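Local coordinates for protein transcription initiation factor IIB (Methanocaldococcus vulcanius, PDB 5O9I) that harbours a mini-intein of the HINT fold, which probably excises itself from its precursor by protein splicing and joins the flanking sequences, at residues V6-I12 / V23-L28; I120-A124 / G188-L192. All coordinates share one frame; numbering follows the deposited sequence.

The two contacts follow one another along the chain: contact 1 closes within the first 28 residues, and contact 2 later brings strand 120-124 to the C-terminal strand 190-193. Their centres lie about 16 Å apart, and their nearest atoms about 5 Å, without touching. Contact 1 joins strands 6-7 and 11-16, which belong to two different antiparallel sheets, to the strand 19-24 and helix 25-34 connection. Contact 2 sets the outermost strand of a third sheet against the two-stranded 182-185/190-193 pair. A backbone hydrogen bond between Pro-11 and Gly-186 links contact 1 to the turn just before segment 188-192, consistent with a HINT fold that brings both ends of the intein together.

Contact 1. Residues V6-I12 / V23-L28; sequences VDYSEPI and VKIGEL
At the open end of the HINT-fold beta hairpin 11-16/19-24, where strand 19-24 runs into helix 25-34, the loop leading into strand 11-16 meets the helix start; Ile-12 and Val-23 form an antiparallel hydrogen-bonded pair and Pro-11 and Lys-24 the adjoining non-hydrogen-bonded one. Ile-12 N donates to Val-23 O at 3.1 Å, and Val-23 N returns a bond to Ile-12 O. Lys-24 is the N-cap of helix 25-34, and the loop caters for the first N-H groups after it. Ile-25 N meets Glu-10 O at 2.9 Å, nearly end-on to the carbonyl, while Gly-26 N bonds to a lone pair of Tyr-8 O in the carbonyl plane. These two acceptors are presented by a type I turn from Asp-7 to Glu-10. Asp-7 OD2 accepts Ser-9 N from above the carboxylate plane in an Asx turn, takes Ser-9 OG as well at 2.7 Å, and also bonds Thr-168 OG1. Glu-10 OE2 is hydrogen-bonded to the backbone N of Arg-92. The Tyr-8 ring lies across the first helical turn, sent there by a chi1 of -177° that sets CG opposite the backbone N; CE2 lies 3.4 Å from Glu-27 N and OH by Glu-27 CB. Gly-26, lacking a side chain, lets the ring settle this close. Replaced by an alanine, Tyr-8 would probably leave the backbone of Gly-26 and Glu-27 without its aromatic cover, opening a gap over the helix start. The interior side is aliphatic. Ile-25 sends CG2 to Val-6 CG2 (3.7 Å) and CD1 to Val-6 CG1. Ile-12 holds CG1 between its backbone N and carbonyl carbon (chi1 44°), which brings CG1 to 3.5 Å from Val-23 CG2 and carries CD1 to 3.8 Å from Leu-28 CD2.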
loop_
_atom_site.group_PDB
_atom_site.type_symbol
_atom_site.label_atom_id
_atom_site.label_comp_id
_atom_site.label_asym_id
_atom_site.label_seq_id
_atom_site.Cartn_x
_atom_site.Cartn_y
_atom_site.Cartn_z
ATOM N N VAL A 6 -2.007 4.471 4.725
ATOM C CA VAL A 6 -0.562 4.420 4.731
ATOM C C VAL A 6 0.027 5.781 5.108
ATOM O O VAL A 6 -0.560 6.839 4.846
ATOM C CB VAL A 6 -0.012 3.827 3.390
ATOM C CG1 VAL A 6 -0.997 4.011 2.254
ATOM C CG2 VAL A 6 1.353 4.388 2.966
ATOM N N ASP A 7 1.201 5.748 5.738
ATOM C CA ASP A 7 1.828 6.960 6.202
ATOM C C ASP A 7 2.308 7.863 5.070
ATOM O O ASP A 7 2.713 7.376 4.007
ATOM C CB ASP A 7 2.970 6.625 7.109
ATOM C CG ASP A 7 3.527 7.865 7.800
ATOM O OD1 ASP A 7 2.820 8.431 8.718
ATOM O OD2 ASP A 7 4.639 8.270 7.373
ATOM N N TYR A 8 2.262 9.174 5.326
ATOM C CA TYR A 8 2.782 10.221 4.434
ATOM C C TYR A 8 4.052 9.809 3.722
ATOM O O TYR A 8 4.157 9.931 2.500
ATOM C CB TYR A 8 3.081 11.528 5.216
ATOM C CG TYR A 8 3.557 12.674 4.312
ATOM C CD1 TYR A 8 4.928 12.929 4.094
ATOM C CD2 TYR A 8 2.642 13.483 3.641
ATOM C CE1 TYR A 8 5.344 13.956 3.230
ATOM C CE2 TYR A 8 3.050 14.505 2.784
ATOM C CZ TYR A 8 4.397 14.733 2.565
ATOM O OH TYR A 8 4.748 15.752 1.713
ATOM N N SER A 9 5.007 9.324 4.482
ATOM C CA SER A 9 6.385 9.228 3.971
ATOM C C SER A 9 6.702 7.957 3.191
ATOM O O SER A 9 7.706 7.929 2.532
ATOM C CB SER A 9 7.385 9.383 5.112
ATOM O OG SER A 9 7.042 8.502 6.159
ATOM N N GLU A 10 5.843 6.934 3.230
ATOM C CA GLU A 10 6.116 5.672 2.527
ATOM C C GLU A 10 6.197 5.918 1.023
ATOM O O GLU A 10 5.374 6.642 0.459
ATOM C CB GLU A 10 5.032 4.651 2.803
ATOM C CG GLU A 10 4.923 4.216 4.261
ATOM C CD GLU A 10 6.155 3.464 4.763
ATOM O OE1 GLU A 10 6.973 3.001 3.917
ATOM O OE2 GLU A 10 6.283 3.314 6.018
ATOM N N PRO A 11 7.237 5.383 0.363
ATOM C CA PRO A 11 7.394 5.607 -1.059
ATOM C C PRO A 11 6.626 4.606 -1.928
ATOM O O PRO A 11 6.335 3.468 -1.503
ATOM C CB PRO A 11 8.905 5.482 -1.260
ATOM C CG PRO A 11 9.324 4.528 -0.210
ATOM C CD PRO A 11 8.419 4.709 0.947
ATOM N N ILE A 12 6.318 5.072 -3.128
ATOM C CA ILE A 12 5.649 4.292 -4.135
ATOM C C ILE A 12 6.208 4.596 -5.504
ATOM O O ILE A 12 6.595 5.694 -5.824
ATOM C CB ILE A 12 4.107 4.553 -4.261
ATOM C CG1 ILE A 12 3.856 6.054 -4.219
ATOM C CG2 ILE A 12 3.306 3.803 -3.203
ATOM C CD1 ILE A 12 2.430 6.443 -4.500
ATOM N N VAL A 23 8.053 8.548 -5.357
ATOM C CA VAL A 23 7.513 9.706 -4.663
ATOM C C VAL A 23 7.158 9.275 -3.276
ATOM O O VAL A 23 6.977 8.104 -3.037
ATOM C CB VAL A 23 6.234 10.167 -5.348
ATOM C CG1 VAL A 23 6.439 10.378 -6.853
ATOM C CG2 VAL A 23 5.158 9.115 -5.211
ATOM N N LYS A 24 7.026 10.200 -2.357
ATOM C CA LYS A 24 6.427 9.861 -1.067
ATOM C C LYS A 24 4.911 9.897 -1.391
ATOM O O LYS A 24 4.467 10.721 -2.214
ATOM C CB LYS A 24 6.769 10.875 0.036
ATOM C CG LYS A 24 8.204 11.383 0.133
ATOM C CD LYS A 24 9.025 10.639 1.182
ATOM C CE LYS A 24 10.179 11.487 1.690
ATOM N NZ LYS A 24 9.718 12.414 2.770
ATOM N N ILE A 25 4.152 8.988 -0.790
ATOM C CA ILE A 25 2.727 8.842 -1.108
ATOM C C ILE A 25 1.899 10.048 -0.677
ATOM O O ILE A 25 0.971 10.454 -1.400
ATOM C CB ILE A 25 2.112 7.526 -0.561
ATOM C CG1 ILE A 25 0.663 7.351 -1.023
ATOM C CG2 ILE A 25 2.163 7.434 0.952
ATOM C CD1 ILE A 25 0.091 5.973 -0.757
ATOM N N GLY A 26 2.256 10.626 0.476
ATOM C CA GLY A 26 1.619 11.835 0.952
ATOM C C GLY A 26 1.911 13.053 0.096
ATOM O O GLY A 26 1.059 13.852 -0.133
ATOM N N GLU A 27 3.129 13.204 -0.376
ATOM C CA GLU A 27 3.451 14.310 -1.270
ATOM C C GLU A 27 2.678 14.114 -2.552
ATOM O O GLU A 27 2.032 15.009 -3.041
ATOM C CB GLU A 27 4.951 14.393 -1.551
ATOM C CG GLU A 27 5.355 15.186 -2.807
ATOM C CD GLU A 27 6.787 14.840 -3.306
ATOM O OE1 GLU A 27 7.670 15.740 -3.223
ATOM O OE2 GLU A 27 7.030 13.674 -3.763
ATOM N N LEU A 28 2.714 12.924 -3.100
ATOM C CA LEU A 28 1.936 12.716 -4.316
ATOM C C LEU A 28 0.473 13.165 -4.144
ATOM O O LEU A 28 -0.067 13.867 -4.995
ATOM C CB LEU A 28 1.968 11.292 -4.748
ATOM C CG LEU A 28 1.152 11.006 -6.014
ATOM C CD1 LEU A 28 1.662 11.683 -7.288
ATOM C CD2 LEU A 28 1.031 9.518 -6.255
#

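Contact 2. Residues I120-A124 / G188-L192; sequences ILVLA and GGFVL
One face of the Phe-190 ring carries Leu-123 CD2, poised 3.5 Å from the ring centroid and only 4° off the normal in a CH-pi contact; at the edge, near the ring plane, Leu-121 CD1 stands 4.3 Å from Phe-190 CE2. The Leu-123 and Phe-190 side chains lie side by side and point the same way. In Leu-123, CG is anti to the carbonyl carbon (chi1 -61°), which turns the isobutyl group along the ring, with CG close to Phe-190 CD2. Strands 120-124 and 190-192 run at 105° to each other, so a single bridge, Leu-123 with Phe-190, joins them. Ala-124 N donates to Gly-189 O at 2.9 Å, tilted from the carbonyl plane; Val-191 N reaches Val-122 O straight but long (3.5 Å), a weak bond. Beside it Val-122 CG1 meets Val-191 CG2, with Phe-100 touching both valines. Gly-189 has a positive phi and, without a CB, lets the methyl of Ala-124 come close. With one firm and one weak hydrogen bond between the backbones, cohesion here probably rests largely on apolar packing, Leu-123 on Phe-190 and Val-122 on Val-191, along the strand leading to the intein's C-terminal end.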
loop_
_atom_site.group_PDB
_atom_site.type_symbol
_atom_site.label_atom_id
_atom_site.label_comp_id
_atom_site.label_asym_id
_atom_site.label_seq_id
_atom_site.Cartn_x
_atom_site.Cartn_y
_atom_site.Cartn_z
ATOM N N ILE A 120 3.394 -14.935 7.996
ATOM C CA ILE A 120 3.994 -14.799 6.721
ATOM C C ILE A 120 3.249 -13.683 6.018
ATOM O O ILE A 120 2.019 -13.715 5.939
ATOM C CB ILE A 120 3.938 -16.142 5.980
ATOM C CG1 ILE A 120 5.208 -16.937 6.337
ATOM C CG2 ILE A 120 3.793 -15.966 4.464
ATOM C CD1 ILE A 120 5.060 -18.440 6.277
ATOM N N LEU A 121 4.016 -12.701 5.539
ATOM C CA LEU A 121 3.488 -11.605 4.740
ATOM C C LEU A 121 4.008 -11.664 3.352
ATOM O O LEU A 121 5.070 -12.201 3.112
ATOM C CB LEU A 121 3.876 -10.275 5.350
ATOM C CG LEU A 121 3.122 -9.909 6.621
ATOM C CD1 LEU A 121 3.368 -8.434 6.916
ATOM C CD2 LEU A 121 1.640 -10.199 6.531
ATOM N N VAL A 122 3.227 -11.116 2.436
ATOM C CA VAL A 122 3.559 -11.082 1.007
ATOM C C VAL A 122 4.223 -9.731 0.697
ATOM O O VAL A 122 3.714 -8.665 1.092
ATOM C CB VAL A 122 2.298 -11.247 0.146
ATOM C CG1 VAL A 122 2.706 -11.482 -1.275
ATOM C CG2 VAL A 122 1.485 -12.443 0.555
ATOM N N LEU A 123 5.370 -9.793 0.040
ATOM C CA LEU A 123 6.029 -8.591 -0.516
ATOM C C LEU A 123 6.519 -8.899 -1.924
ATOM O O LEU A 123 6.510 -10.090 -2.346
ATOM C CB LEU A 123 7.236 -8.125 0.330
ATOM C CG LEU A 123 7.039 -7.714 1.769
ATOM C CD1 LEU A 123 6.962 -8.892 2.743
ATOM C CD2 LEU A 123 8.179 -6.760 2.179
ATOM N N ALA A 124 6.937 -7.830 -2.596
ATOM C CA ALA A 124 7.476 -7.822 -3.965
ATOM C C ALA A 124 8.876 -8.477 -4.050
ATOM O O ALA A 124 9.692 -8.362 -3.158
ATOM C CB ALA A 124 7.543 -6.373 -4.441
ATOM N N GLY A 188 10.490 -2.074 0.908
ATOM C CA GLY A 188 10.396 -3.453 0.514
ATOM C C GLY A 188 9.212 -3.870 -0.405
ATOM O O GLY A 188 9.068 -5.076 -0.717
ATOM N N GLY A 189 8.354 -2.954 -0.840
ATOM C CA GLY A 189 7.295 -3.339 -1.737
ATOM C C GLY A 189 6.282 -4.249 -1.083
ATOM O O GLY A 189 5.884 -5.265 -1.603
ATOM N N PHE A 190 5.875 -3.878 0.092
ATOM C CA PHE A 190 4.841 -4.574 0.777
ATOM C C PHE A 190 3.556 -4.449 -0.023
ATOM O O PHE A 190 3.188 -3.320 -0.413
ATOM C CB PHE A 190 4.606 -3.893 2.102
ATOM C CG PHE A 190 5.558 -4.293 3.183
ATOM C CD1 PHE A 190 6.717 -3.588 3.397
ATOM C CD2 PHE A 190 5.208 -5.296 4.092
ATOM C CE1 PHE A 190 7.576 -3.943 4.457
ATOM C CE2 PHE A 190 6.047 -5.639 5.150
ATOM C CZ PHE A 190 7.231 -4.972 5.328
ATOM N N VAL A 191 2.855 -5.566 -0.209
ATOM C CA VAL A 191 1.567 -5.542 -0.948
ATOM C C VAL A 191 0.387 -5.158 -0.039
ATOM O O VAL A 191 0.137 -5.827 0.978
ATOM C CB VAL A 191 1.210 -6.910 -1.523
ATOM C CG1 VAL A 191 -0.004 -6.809 -2.406
ATOM C CG2 VAL A 191 2.413 -7.488 -2.271
ATOM N N LEU A 192 -0.359 -4.125 -0.417
ATOM C CA LEU A 192 -1.481 -3.633 0.375
ATOM C C LEU A 192 -2.766 -3.971 -0.314
ATOM O O LEU A 192 -2.797 -3.942 -1.537
ATOM C CB LEU A 192 -1.385 -2.120 0.449
ATOM C CG LEU A 192 -0.478 -1.488 1.531
ATOM C CD1 LEU A 192 0.606 -2.413 2.045
ATOM C CD2 LEU A 192 0.231 -0.270 0.998
#